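Local coordinates for alkylpurine DNA glycosylase AlkC (Pseudomonas fluorescens, PDB 5VHV), which excises alkylated purine bases from DNA as a base excision repair glycosylase, without flipping the damaged nucleotide out of the double helix, at residues K35-G40 against M50-E55; A27-G32 against H58-L63; H257-P262 against N272-L277; V289-D294 against H341-L346. All coordinates share one frame; numbering follows the deposited sequence.

Two regions on opposite sides of the chain's centre hold these contacts. Contacts 1 and 2 both join helix 30-38 to helix 46-60 near the N-terminus; their centres are 12 Å apart, His36 NE2 lies 3.6 Å from Ala59 CB, and contact 1 nests within the loop contact 2 closes. Contacts 3 and 4 follow in the C-terminal beta domain, centres 11 Å apart. There strand 270-279 packs against strands 285-294 and 339-347, Leu273 CD2 meeting Tyr291 CG at 3.6 Å. The two pairs do not touch; contacts 1 and 3 have centres 54 Å apart. Contacts 1 and 4 come within about 8 and 6 Å of the DNA (nearest atoms), contact 2 within about 20 Å.

Contact 1 (K35-G40 against M50-E55)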
loop_
_atom_site.group_PDB
_atom_site.type_symbol
_atom_site.label_atom_id
_atom_site.label_comp_id
_atom_site.label_asym_id
_atom_site.label_seq_id
_atom_site.Cartn_x
_atom_site.Cartn_y
_atom_site.Cartn_z
ATOM N N LYS A 35 -8.742 -4.996 -33.257
ATOM C CA LYS A 35 -9.834 -4.073 -33.532
ATOM C C LYS A 35 -10.629 -3.781 -32.262
ATOM O O LYS A 35 -10.951 -2.625 -31.960
ATOM C CB LYS A 35 -10.751 -4.642 -34.611
ATOM C CG LYS A 35 -11.872 -3.704 -34.990
ATOM C CD LYS A 35 -12.719 -4.294 -36.118
ATOM C CE LYS A 35 -13.832 -3.355 -36.545
ATOM N NZ LYS A 35 -14.704 -4.011 -37.565
ATOM N N HIS A 36 -10.956 -4.834 -31.510
ATOM C CA HIS A 36 -11.756 -4.696 -30.292
ATOM C C HIS A 36 -11.000 -3.936 -29.207
ATOM O O HIS A 36 -11.563 -3.064 -28.531
ATOM C CB HIS A 36 -12.139 -6.101 -29.816
ATOM C CG HIS A 36 -13.229 -6.144 -28.784
ATOM N ND1 HIS A 36 -13.018 -5.777 -27.479
ATOM C CD2 HIS A 36 -14.525 -6.535 -28.857
ATOM C CE1 HIS A 36 -14.126 -5.942 -26.786
ATOM N NE2 HIS A 36 -15.057 -6.413 -27.594
ATOM N N ALA A 37 -9.727 -4.269 -29.012
ATOM C CA ALA A 37 -8.953 -3.667 -27.934
ATOM C C ALA A 37 -8.639 -2.193 -28.198
ATOM O O ALA A 37 -8.582 -1.397 -27.249
ATOM C CB ALA A 37 -7.659 -4.448 -27.738
ATOM N N LYS A 38 -8.469 -1.805 -29.464
ATOM C CA LYS A 38 -7.987 -0.468 -29.783
ATOM C C LYS A 38 -9.073 0.594 -29.770
ATOM O O LYS A 38 -8.746 1.788 -29.787
ATOM C CB LYS A 38 -7.293 -0.481 -31.154
ATOM C CG LYS A 38 -5.964 -1.202 -31.096
ATOM C CD LYS A 38 -5.083 -0.940 -32.318
ATOM C CE LYS A 38 -5.635 -1.534 -33.571
ATOM N NZ LYS A 38 -4.693 -1.325 -34.736
ATOM N N ALA A 39 -10.343 0.204 -29.738
ATOM C CA ALA A 39 -11.426 1.169 -29.901
ATOM C C ALA A 39 -11.471 2.103 -28.696
ATOM O O ALA A 39 -11.751 1.674 -27.570
ATOM C CB ALA A 39 -12.754 0.437 -30.091
ATOM N N GLY A 40 -11.195 3.387 -28.924
ATOM C CA GLY A 40 -11.175 4.344 -27.827
ATOM C C GLY A 40 -9.998 4.216 -26.881
ATOM O O GLY A 40 -10.069 4.697 -25.750
ATOM N N MET A 50 -6.205 -2.634 -19.054
ATOM C CA MET A 50 -5.981 -3.980 -18.549
ATOM C C MET A 50 -7.245 -4.818 -18.678
ATOM O O MET A 50 -7.216 -5.938 -19.215
ATOM C CB MET A 50 -5.524 -3.904 -17.085
ATOM C CG MET A 50 -5.199 -5.247 -16.450
ATOM S SD MET A 50 -6.636 -6.113 -15.841
ATOM C CE MET A 50 -7.070 -5.177 -14.377
ATOM N N ALA A 51 -8.378 -4.267 -18.241
ATOM C CA ALA A 51 -9.639 -4.994 -18.358
ATOM C C ALA A 51 -10.015 -5.203 -19.817
ATOM O O ALA A 51 -10.542 -6.262 -20.190
ATOM C CB ALA A 51 -10.762 -4.247 -17.632
ATOM N N ARG A 52 -9.778 -4.191 -20.647
ATOM C CA ARG A 52 -10.133 -4.274 -22.061
ATOM C C ARG A 52 -9.436 -5.447 -22.750
ATOM O O ARG A 52 -10.053 -6.144 -23.559
ATOM C CB ARG A 52 -9.808 -2.961 -22.759
ATOM C CG ARG A 52 -10.007 -2.968 -24.301
ATOM C CD ARG A 52 -11.473 -3.087 -24.722
ATOM N NE ARG A 52 -12.244 -1.868 -24.465
ATOM C CZ ARG A 52 -12.221 -0.782 -25.220
ATOM N NH1 ARG A 52 -11.442 -0.744 -26.294
ATOM N NH2 ARG A 52 -12.960 0.275 -24.903
ATOM N N VAL A 53 -8.171 -5.720 -22.411
ATOM C CA VAL A 53 -7.471 -6.837 -23.049
ATOM C C VAL A 53 -8.203 -8.150 -22.774
ATOM O O VAL A 53 -8.392 -8.980 -23.665
ATOM C CB VAL A 53 -6.007 -6.905 -22.581
ATOM C CG1 VAL A 53 -5.360 -8.196 -23.052
ATOM C CG2 VAL A 53 -5.223 -5.690 -23.096
ATOM N N SER A 54 -8.603 -8.363 -21.526
ATOM C CA SER A 54 -9.342 -9.569 -21.163
ATOM C C SER A 54 -10.669 -9.656 -21.905
ATOM O O SER A 54 -11.033 -10.718 -22.437
ATOM C CB SER A 54 -9.561 -9.590 -19.644
ATOM O OG SER A 54 -10.536 -10.531 -19.250
ATOM N N GLU A 55 -11.406 -8.545 -21.967
ATOM C CA GLU A 55 -12.679 -8.521 -22.674
ATOM C C GLU A 55 -12.489 -8.805 -24.157
ATOM O O GLU A 55 -13.316 -9.474 -24.785
ATOM C CB GLU A 55 -13.354 -7.164 -22.503
ATOM C CG GLU A 55 -13.671 -6.842 -21.066
ATOM C CD GLU A 55 -14.044 -5.388 -20.861
ATOM O OE1 GLU A 55 -14.115 -4.658 -21.869
ATOM O OE2 GLU A 55 -14.290 -4.982 -19.699
#
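Arg52 of helix 46-60 reaches across to backbone carbonyls, making this a polar contact from that helix to the C-terminal end of helix 30-38 and the turn after it, at the surface of the N-terminal helical region. CG stands anti to the backbone N (chi1 174°), which puts CG beside Ala37, and bends at chi2 and chi3 bring the guanidinium round to the turn after the helix. On the way Arg52 CG passes 3.8 Å from Ala37 CA. The shortest and straightest bond runs from Arg52 NH1 to Ala39 O, 2.8 Å long with an angle of 164°, the oxygen in the guanidinium plane. Arg52 NH2 adds a weak bond to the same oxygen at 3.2 Å, so two N-H groups grip one carbonyl from the edge of the group. Arg52 NH1 also gives a weak, bent bond to Ala37 O at 3.1 Å.

The His36 ring stands almost perpendicular to the guanidinium, its plane turned 89° away, with His36 ND1 4.2 Å from Arg52 CD. His36 CE1 comes 4.1 Å from Glu55 O, while ND1 is hydrogen-bonded to Ser56 OG one residue further on, which helps to fix the ring's rotation. Ala37 and Val53 also touch Leu14 of helix 11-24.

An alanine here, lacking the guanidinium that binds Ala39 O and Ala37 O, would probably leave the turn less firmly tied to helix 46-60. Because the carbonyls near a helix C-terminus carry partial negative charge, the cationic guanidinium probably also adds electrostatic attraction to the bonds it makes.

Contact 2 (A27-G32 against H58-L63)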
loop_
_atom_site.group_PDB
_atom_site.type_symbol
_atom_site.label_atom_id
_atom_site.label_comp_id
_atom_site.label_asym_id
_atom_site.label_seq_id
_atom_site.Cartn_x
_atom_site.Cartn_y
_atom_site.Cartn_z
ATOM N N ALA A 27 -4.867 -20.416 -34.664
ATOM C CA ALA A 27 -6.099 -19.916 -35.259
ATOM C C ALA A 27 -6.632 -18.654 -34.576
ATOM O O ALA A 27 -7.737 -18.205 -34.892
ATOM C CB ALA A 27 -7.165 -21.016 -35.229
ATOM N N PHE A 28 -5.864 -18.054 -33.675
ATOM C CA PHE A 28 -6.314 -16.866 -32.951
ATOM C C PHE A 28 -6.709 -15.751 -33.911
ATOM O O PHE A 28 -5.990 -15.443 -34.867
ATOM C CB PHE A 28 -5.188 -16.380 -32.036
ATOM C CG PHE A 28 -5.526 -15.129 -31.211
ATOM C CD1 PHE A 28 -6.614 -15.098 -30.345
ATOM C CD2 PHE A 28 -4.723 -13.989 -31.306
ATOM C CE1 PHE A 28 -6.910 -13.946 -29.583
ATOM C CE2 PHE A 28 -5.009 -12.838 -30.555
ATOM C CZ PHE A 28 -6.101 -12.819 -29.690
ATOM N N ASP A 29 -7.841 -15.107 -33.618
ATOM C CA ASP A 29 -8.322 -13.977 -34.416
ATOM C C ASP A 29 -7.602 -12.709 -33.946
ATOM O O ASP A 29 -8.152 -11.853 -33.257
ATOM C CB ASP A 29 -9.838 -13.860 -34.293
ATOM C CG ASP A 29 -10.423 -12.716 -35.114
ATOM O OD1 ASP A 29 -9.702 -12.109 -35.927
ATOM O OD2 ASP A 29 -11.622 -12.412 -34.933
ATOM N N ALA A 30 -6.326 -12.594 -34.336
ATOM C CA ALA A 30 -5.537 -11.451 -33.879
ATOM C C ALA A 30 -6.110 -10.140 -34.402
ATOM O O ALA A 30 -6.136 -9.132 -33.682
ATOM C CB ALA A 30 -4.077 -11.595 -34.319
ATOM N N LYS A 31 -6.558 -10.134 -35.660
ATOM C CA LYS A 31 -7.111 -8.920 -36.250
ATOM C C LYS A 31 -8.351 -8.465 -35.494
ATOM O O LYS A 31 -8.525 -7.271 -35.231
ATOM C CB LYS A 31 -7.426 -9.170 -37.727
ATOM C CG LYS A 31 -8.244 -8.101 -38.416
ATOM C CD LYS A 31 -8.236 -8.328 -39.941
ATOM C CE LYS A 31 -9.622 -8.176 -40.541
ATOM N NZ LYS A 31 -9.632 -8.387 -42.027
ATOM N N GLY A 32 -9.231 -9.408 -35.144
ATOM C CA GLY A 32 -10.414 -9.059 -34.374
ATOM C C GLY A 32 -10.072 -8.603 -32.970
ATOM O O GLY A 32 -10.692 -7.677 -32.441
ATOM N N HIS A 58 -11.940 -12.452 -24.698
ATOM C CA HIS A 58 -13.196 -13.184 -24.576
ATOM C C HIS A 58 -14.098 -12.968 -25.783
ATOM O O HIS A 58 -14.838 -13.883 -26.183
ATOM C CB HIS A 58 -13.932 -12.778 -23.297
ATOM C CG HIS A 58 -15.056 -13.695 -22.962
ATOM N ND1 HIS A 58 -16.331 -13.533 -23.464
ATOM C CD2 HIS A 58 -15.079 -14.824 -22.217
ATOM C CE1 HIS A 58 -17.095 -14.520 -23.019
ATOM N NE2 HIS A 58 -16.360 -15.314 -22.264
ATOM N N ALA A 59 -14.055 -11.773 -26.374
ATOM C CA ALA A 59 -14.949 -11.466 -27.490
ATOM C C ALA A 59 -14.590 -12.238 -28.759
ATOM O O ALA A 59 -15.477 -12.520 -29.571
ATOM C CB ALA A 59 -14.948 -9.968 -27.779
ATOM N N VAL A 60 -13.323 -12.600 -28.957
ATOM C CA VAL A 60 -12.897 -13.144 -30.241
ATOM C C VAL A 60 -12.461 -14.604 -30.188
ATOM O O VAL A 60 -12.226 -15.189 -31.259
ATOM C CB VAL A 60 -11.785 -12.280 -30.872
ATOM C CG1 VAL A 60 -12.215 -10.811 -30.911
ATOM C CG2 VAL A 60 -10.462 -12.443 -30.142
ATOM N N ILE A 61 -12.363 -15.220 -29.016
ATOM C CA ILE A 61 -11.871 -16.591 -28.892
ATOM C C ILE A 61 -13.071 -17.537 -28.901
ATOM O O ILE A 61 -13.894 -17.482 -27.972
ATOM C CB ILE A 61 -11.035 -16.780 -27.625
ATOM C CG1 ILE A 61 -9.714 -16.014 -27.779
ATOM C CG2 ILE A 61 -10.803 -18.254 -27.347
ATOM C CD1 ILE A 61 -8.808 -16.016 -26.536
ATOM N N PRO A 62 -13.184 -18.438 -29.876
ATOM C CA PRO A 62 -14.387 -19.280 -29.951
ATOM C C PRO A 62 -14.296 -20.559 -29.139
ATOM O O PRO A 62 -14.787 -21.611 -29.558
ATOM C CB PRO A 62 -14.484 -19.593 -31.447
ATOM C CG PRO A 62 -13.060 -19.667 -31.854
ATOM C CD PRO A 62 -12.374 -18.560 -31.105
ATOM N N LEU A 63 -13.646 -20.497 -27.993
ATOM C CA LEU A 63 -13.456 -21.652 -27.135
ATOM C C LEU A 63 -14.172 -21.414 -25.814
ATOM O O LEU A 63 -14.489 -20.276 -25.449
ATOM C CB LEU A 63 -11.966 -21.913 -26.880
ATOM C CG LEU A 63 -11.094 -22.058 -28.131
ATOM C CD1 LEU A 63 -9.631 -22.208 -27.743
ATOM C CD2 LEU A 63 -11.539 -23.225 -28.992
HETATM O O HOH W 1 -9.752 -16.417 -31.800
HETATM O O HOH W 2 -13.109 -14.416 -33.713
#
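Phe28 begins the contact by setting its ring against two side chains of the 58-63 segment. Its CG lies anti to the backbone N (chi1 180°), and from there the ring extends to Ile61, whose CG1 lies at the ring edge, 3.9 Å from Phe28 CE1. The same CE1 atom of Phe28 is 3.9 Å from Val60 CG2, an oblique approach, so one corner of the ring serves both aliphatic groups.

Asp29 follows as the centre of an inverse gamma turn, closed by a weak bond from Ala30 N to Phe28 O. It is also the N-cap of helix 30-38: Asp29 OD1 accepts from Gly32 N at 2.9 Å, the donor standing above the carboxylate plane. The other oxygen, Asp29 OD2, takes a hydrogen bond from a water that gives a second one to Val60 O, and another water bridges Asp29 N to that same carbonyl. Val60 O, near the end of helix 46-60, is thus tied to Asp29 through two waters. Directly, Asp29 OD2 lies 4.1 Å from Val60 CB, the two side chains meeting at about a right angle.

Gly32 closes the segment, with Gly32 C 3.7 Å from Val60 CG1. A beta carbon here would collide with OD2 of the capping carboxylate and crowd Val60 CG1, so glycine fits this position.

Around the pair, helix 11-24 supports the Phe28 ring through Ala18, Met21 and Thr22, Val60 leans on Phe33 of helix 30-38, and Ile61 touches Thr68 of helix 65-75.

Contact 3 (H257-P262 against N272-L277); sequences HLMVTP and NLSFTL
From Met259-Ser274 to Thr261-Asn272 the two strands run antiparallel, their directions 166° apart. Met259 and Ser274 form a hydrogen-bonded pair, with Met259 N to Ser274 O at 2.9 Å and Ser274 N to Met259 O at 3.0 Å. Thr261 and Asn272 form the next such pair, and Val260 and Leu273 the non-hydrogen-bonded pair between them. Thr261 O is gripped twice: Asn272 N donates at 2.8 Å, and Asn272 ND2 adds a weak bond at 3.3 Å.

On the face carrying Val260 and Leu273 the contact is aliphatic. Leu273 CD1 sits 3.8 Å from Leu258 CD1 and also meets Val260 CG2, while Leu258 CD1 reaches Phe275 CB. On the other face Ser274 OG, between its backbone N and carbonyl carbon (chi1 64°), lies 3.5 Å from Met259 CG, and a water links this hydroxyl to His257 O. At His257, where the chain turns a corner, the side chain lies beside Thr276, whose OG1 is at the imidazole edge, 3.4 Å from His257 CD2, and is hydrogen-bonded to His321.

This beta hairpin is consistent with an immunoglobulin-like beta-sandwich domain, its apolar face turned to strands 285-294 and 339-347, the face of Met259, Thr261, Asn272 and Ser274 more exposed.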
loop_
_atom_site.group_PDB
_atom_site.type_symbol
_atom_site.label_atom_id
_atom_site.label_comp_id
_atom_site.label_asym_id
_atom_site.label_seq_id
_atom_site.Cartn_x
_atom_site.Cartn_y
_atom_site.Cartn_z
ATOM N N HIS A 257 16.466 26.139 20.253
ATOM C CA HIS A 257 16.737 26.692 18.926
ATOM C C HIS A 257 15.629 26.384 17.917
ATOM O O HIS A 257 15.889 26.335 16.713
ATOM C CB HIS A 257 18.072 26.176 18.357
ATOM C CG HIS A 257 19.229 26.252 19.308
ATOM N ND1 HIS A 257 19.580 27.408 19.967
ATOM C CD2 HIS A 257 20.144 25.320 19.671
ATOM C CE1 HIS A 257 20.640 27.177 20.727
ATOM N NE2 HIS A 257 21.002 25.917 20.560
ATOM N N LEU A 258 14.391 26.154 18.339
ATOM C CA LEU A 258 13.377 25.721 17.377
ATOM C C LEU A 258 13.083 26.852 16.407
ATOM O O LEU A 258 12.844 27.985 16.823
ATOM C CB LEU A 258 12.094 25.290 18.094
ATOM C CG LEU A 258 10.885 25.012 17.178
ATOM C CD1 LEU A 258 11.157 23.883 16.224
ATOM C CD2 LEU A 258 9.615 24.697 17.963
ATOM N N MET A 259 13.155 26.564 15.116
ATOM C CA MET A 259 12.831 27.581 14.133
ATOM C C MET A 259 12.380 26.936 12.836
ATOM O O MET A 259 12.723 25.785 12.526
ATOM C CB MET A 259 14.031 28.503 13.879
ATOM C CG MET A 259 15.181 27.867 13.147
ATOM S SD MET A 259 16.622 28.996 13.016
ATOM C CE MET A 259 17.293 28.837 14.659
ATOM N N VAL A 260 11.595 27.693 12.084
ATOM C CA VAL A 260 11.322 27.402 10.683
ATOM C C VAL A 260 11.776 28.613 9.888
ATOM O O VAL A 260 11.438 29.750 10.239
ATOM C CB VAL A 260 9.835 27.083 10.446
ATOM C CG1 VAL A 260 9.540 26.939 8.970
ATOM C CG2 VAL A 260 9.453 25.802 11.161
ATOM N N THR A 261 12.589 28.381 8.869
ATOM C CA THR A 261 13.077 29.453 8.021
ATOM C C THR A 261 12.911 29.063 6.564
ATOM O O THR A 261 12.954 27.870 6.229
ATOM C CB THR A 261 14.551 29.759 8.288
ATOM O OG1 THR A 261 15.322 28.608 7.970
ATOM C CG2 THR A 261 14.761 30.091 9.727
ATOM N N PRO A 262 12.671 30.040 5.673
ATOM C CA PRO A 262 12.380 31.447 5.976
ATOM C C PRO A 262 11.022 31.607 6.634
ATOM O O PRO A 262 10.187 30.720 6.548
ATOM C CB PRO A 262 12.368 32.129 4.604
ATOM C CG PRO A 262 12.876 31.096 3.608
ATOM C CD PRO A 262 12.597 29.762 4.229
ATOM N N ASN A 272 12.794 25.124 6.139
ATOM C CA ASN A 272 13.772 24.364 6.912
ATOM C C ASN A 272 13.330 24.362 8.364
ATOM O O ASN A 272 13.320 25.410 9.020
ATOM C CB ASN A 272 15.161 24.963 6.788
ATOM C CG ASN A 272 15.629 25.029 5.355
ATOM O OD1 ASN A 272 16.254 24.096 4.859
ATOM N ND2 ASN A 272 15.303 26.121 4.671
ATOM N N LEU A 273 12.983 23.187 8.859
ATOM C CA LEU A 273 12.643 22.976 10.258
ATOM C C LEU A 273 13.894 22.523 10.998
ATOM O O LEU A 273 14.536 21.546 10.597
ATOM C CB LEU A 273 11.545 21.915 10.375
ATOM C CG LEU A 273 11.271 21.368 11.772
ATOM C CD1 LEU A 273 10.758 22.452 12.729
ATOM C CD2 LEU A 273 10.239 20.241 11.674
ATOM N N SER A 274 14.252 23.219 12.075
ATOM C CA SER A 274 15.392 22.750 12.844
ATOM C C SER A 274 15.191 23.036 14.327
ATOM O O SER A 274 14.477 23.965 14.714
ATOM C CB SER A 274 16.709 23.370 12.341
ATOM O OG SER A 274 16.750 24.778 12.511
ATOM N N PHE A 275 15.803 22.187 15.143
ATOM C CA PHE A 275 15.808 22.314 16.596
ATOM C C PHE A 275 16.840 21.333 17.148
ATOM O O PHE A 275 17.349 20.454 16.436
ATOM C CB PHE A 275 14.426 22.038 17.191
ATOM C CG PHE A 275 13.847 20.714 16.777
ATOM C CD1 PHE A 275 13.154 20.587 15.582
ATOM C CD2 PHE A 275 14.022 19.583 17.568
ATOM C CE1 PHE A 275 12.617 19.357 15.189
ATOM C CE2 PHE A 275 13.495 18.360 17.180
ATOM C CZ PHE A 275 12.793 18.250 15.984
ATOM N N THR A 276 17.119 21.486 18.434
ATOM C CA THR A 276 18.035 20.634 19.174
ATOM C C THR A 276 17.290 20.033 20.360
ATOM O O THR A 276 16.556 20.740 21.058
ATOM C CB THR A 276 19.242 21.444 19.651
ATOM O OG1 THR A 276 19.847 22.099 18.524
ATOM C CG2 THR A 276 20.270 20.540 20.336
ATOM N N LEU A 277 17.466 18.734 20.575
ATOM C CA LEU A 277 16.936 18.052 21.749
ATOM C C LEU A 277 18.080 17.781 22.707
ATOM O O LEU A 277 19.108 17.237 22.301
ATOM C CB LEU A 277 16.256 16.737 21.370
ATOM C CG LEU A 277 15.050 16.861 20.444
ATOM C CD1 LEU A 277 14.527 15.483 20.075
ATOM C CD2 LEU A 277 13.946 17.688 21.093
HETATM O O HOH W 3 17.663 25.341 14.963
#

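Contact 4 (V289-D294 against H341-L346); sequences VDYAID and HVVHVL
His344 turns its ring edge to Asp294. His344 NE2 donates to Asp294 OD2 at 2.7 Å and 167°, with the oxygen in the imidazole plane but the nitrogen above the carboxylate plane; the two groups are turned 62° apart. His344 CG lies anti to its carbonyl carbon (chi1 -51°), a start that lets the ring lean toward Asp294. At the edge of the His341 ring sits Ile293 CG2, 4.2 Å from CD2 of His341, and this ring stacks with Phe357 of strand 350-359. Tyr291 CD2 is met obliquely by Val343 CG1 at 4.1 Å; the same ring meets that of Phe307 on strand 305-314, and its hydroxyl bonds to Gln326.

The backbones form an antiparallel pair, anchored by mutual bonds of Asp290 with Leu346 and of Ala292 with His344, including His344 N to Ala292 O at 2.8 Å. On the face that carries Asp290, Ala292 and Leu346, Leu346 CD1 reaches Ala292 CB at 4.2 Å.

An alanine at Asp294 removes the carboxylate, and His344 NE2 would probably be left without its mate and the ring turn more freely. The carboxylate is likely to favour a proton on NE2 and to stabilise a positively charged imidazole.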
loop_
_atom_site.group_PDB
_atom_site.type_symbol
_atom_site.label_atom_id
_atom_site.label_comp_id
_atom_site.label_asym_id
_atom_site.label_seq_id
_atom_site.Cartn_x
_atom_site.Cartn_y
_atom_site.Cartn_z
ATOM N N VAL A 289 10.645 10.994 16.927
ATOM C CA VAL A 289 10.536 12.418 16.649
ATOM C C VAL A 289 9.889 12.583 15.283
ATOM O O VAL A 289 10.457 12.169 14.266
ATOM C CB VAL A 289 11.912 13.099 16.682
ATOM C CG1 VAL A 289 11.768 14.596 16.482
ATOM C CG2 VAL A 289 12.619 12.820 18.006
ATOM N N ASP A 290 8.712 13.200 15.263
ATOM C CA ASP A 290 7.995 13.513 14.035
ATOM C C ASP A 290 7.641 15.005 14.057
ATOM O O ASP A 290 7.959 15.727 15.005
ATOM C CB ASP A 290 6.740 12.629 13.893
ATOM C CG ASP A 290 7.072 11.156 13.667
ATOM O OD1 ASP A 290 8.141 10.855 13.078
ATOM O OD2 ASP A 290 6.258 10.285 14.050
ATOM N N TYR A 291 7.020 15.501 12.990
ATOM C CA TYR A 291 6.509 16.867 13.000
ATOM C C TYR A 291 5.203 16.902 12.241
ATOM O O TYR A 291 4.863 15.972 11.510
ATOM C CB TYR A 291 7.492 17.883 12.399
ATOM C CG TYR A 291 7.755 17.777 10.915
ATOM C CD1 TYR A 291 8.633 16.832 10.421
ATOM C CD2 TYR A 291 7.185 18.681 10.013
ATOM C CE1 TYR A 291 8.905 16.746 9.080
ATOM C CE2 TYR A 291 7.464 18.601 8.656
ATOM C CZ TYR A 291 8.327 17.648 8.211
ATOM O OH TYR A 291 8.627 17.544 6.880
ATOM N N ALA A 292 4.434 17.960 12.470
ATOM C CA ALA A 292 3.158 18.094 11.794
ATOM C C ALA A 292 2.967 19.510 11.277
ATOM O O ALA A 292 3.401 20.474 11.908
ATOM C CB ALA A 292 2.010 17.733 12.714
ATOM N N ILE A 293 2.315 19.623 10.127
ATOM C CA ILE A 293 1.932 20.914 9.567
ATOM C C ILE A 293 0.416 21.036 9.578
ATOM O O ILE A 293 -0.298 20.149 9.090
ATOM C CB ILE A 293 2.469 21.105 8.140
ATOM C CG1 ILE A 293 3.995 20.967 8.131
ATOM C CG2 ILE A 293 2.020 22.485 7.605
ATOM C CD1 ILE A 293 4.630 21.132 6.734
ATOM N N ASP A 294 -0.072 22.161 10.099
ATOM C CA ASP A 294 -1.471 22.555 9.972
ATOM C C ASP A 294 -1.626 23.314 8.663
ATOM O O ASP A 294 -1.438 24.524 8.618
ATOM C CB ASP A 294 -1.885 23.454 11.132
ATOM C CG ASP A 294 -1.920 22.731 12.464
ATOM O OD1 ASP A 294 -2.133 21.507 12.480
ATOM O OD2 ASP A 294 -1.745 23.404 13.502
ATOM N N HIS A 341 0.986 28.955 8.318
ATOM C CA HIS A 341 1.127 27.513 8.443
ATOM C C HIS A 341 1.895 27.226 9.726
ATOM O O HIS A 341 3.040 27.666 9.880
ATOM C CB HIS A 341 1.862 26.931 7.239
ATOM C CG HIS A 341 1.018 26.828 6.005
ATOM N ND1 HIS A 341 0.522 27.936 5.350
ATOM C CD2 HIS A 341 0.585 25.748 5.303
ATOM C CE1 HIS A 341 -0.191 27.546 4.307
ATOM N NE2 HIS A 341 -0.171 26.224 4.253
ATOM N N VAL A 342 1.274 26.492 10.638
ATOM C CA VAL A 342 1.890 26.171 11.923
ATOM C C VAL A 342 2.529 24.788 11.839
ATOM O O VAL A 342 1.934 23.848 11.304
ATOM C CB VAL A 342 0.860 26.248 13.062
ATOM C CG1 VAL A 342 1.532 25.924 14.407
ATOM C CG2 VAL A 342 0.216 27.641 13.106
ATOM N N VAL A 343 3.740 24.670 12.389
ATOM C CA VAL A 343 4.550 23.445 12.375
ATOM C C VAL A 343 4.757 23.027 13.822
ATOM O O VAL A 343 5.241 23.833 14.632
ATOM C CB VAL A 343 5.902 23.665 11.679
ATOM C CG1 VAL A 343 6.711 22.372 11.626
ATOM C CG2 VAL A 343 5.685 24.204 10.285
ATOM N N HIS A 344 4.360 21.794 14.159
ATOM C CA HIS A 344 4.489 21.269 15.519
ATOM C C HIS A 344 5.558 20.182 15.577
ATOM O O HIS A 344 5.624 19.325 14.693
ATOM C CB HIS A 344 3.178 20.668 16.026
ATOM C CG HIS A 344 1.991 21.571 15.887
ATOM N ND1 HIS A 344 1.635 22.487 16.850
ATOM C CD2 HIS A 344 1.065 21.677 14.906
ATOM C CE1 HIS A 344 0.551 23.133 16.461
ATOM N NE2 HIS A 344 0.189 22.663 15.281
ATOM N N VAL A 345 6.388 20.202 16.629
ATOM C CA VAL A 345 7.402 19.165 16.857
ATOM C C VAL A 345 6.826 18.140 17.822
ATOM O O VAL A 345 6.305 18.499 18.886
ATOM C CB VAL A 345 8.713 19.758 17.407
ATOM C CG1 VAL A 345 9.688 18.664 17.801
ATOM C CG2 VAL A 345 9.372 20.651 16.361
ATOM N N LEU A 346 6.912 16.867 17.449
ATOM C CA LEU A 346 6.312 15.761 18.186
ATOM C C LEU A 346 7.415 14.831 18.675
ATOM O O LEU A 346 8.231 14.361 17.873
ATOM C CB LEU A 346 5.351 14.953 17.301
ATOM C CG LEU A 346 4.293 15.771 16.569
ATOM C CD1 LEU A 346 3.659 14.969 15.432
ATOM C CD2 LEU A 346 3.253 16.204 17.562
HETATM O O HOH W 4 -1.790 26.648 10.035
#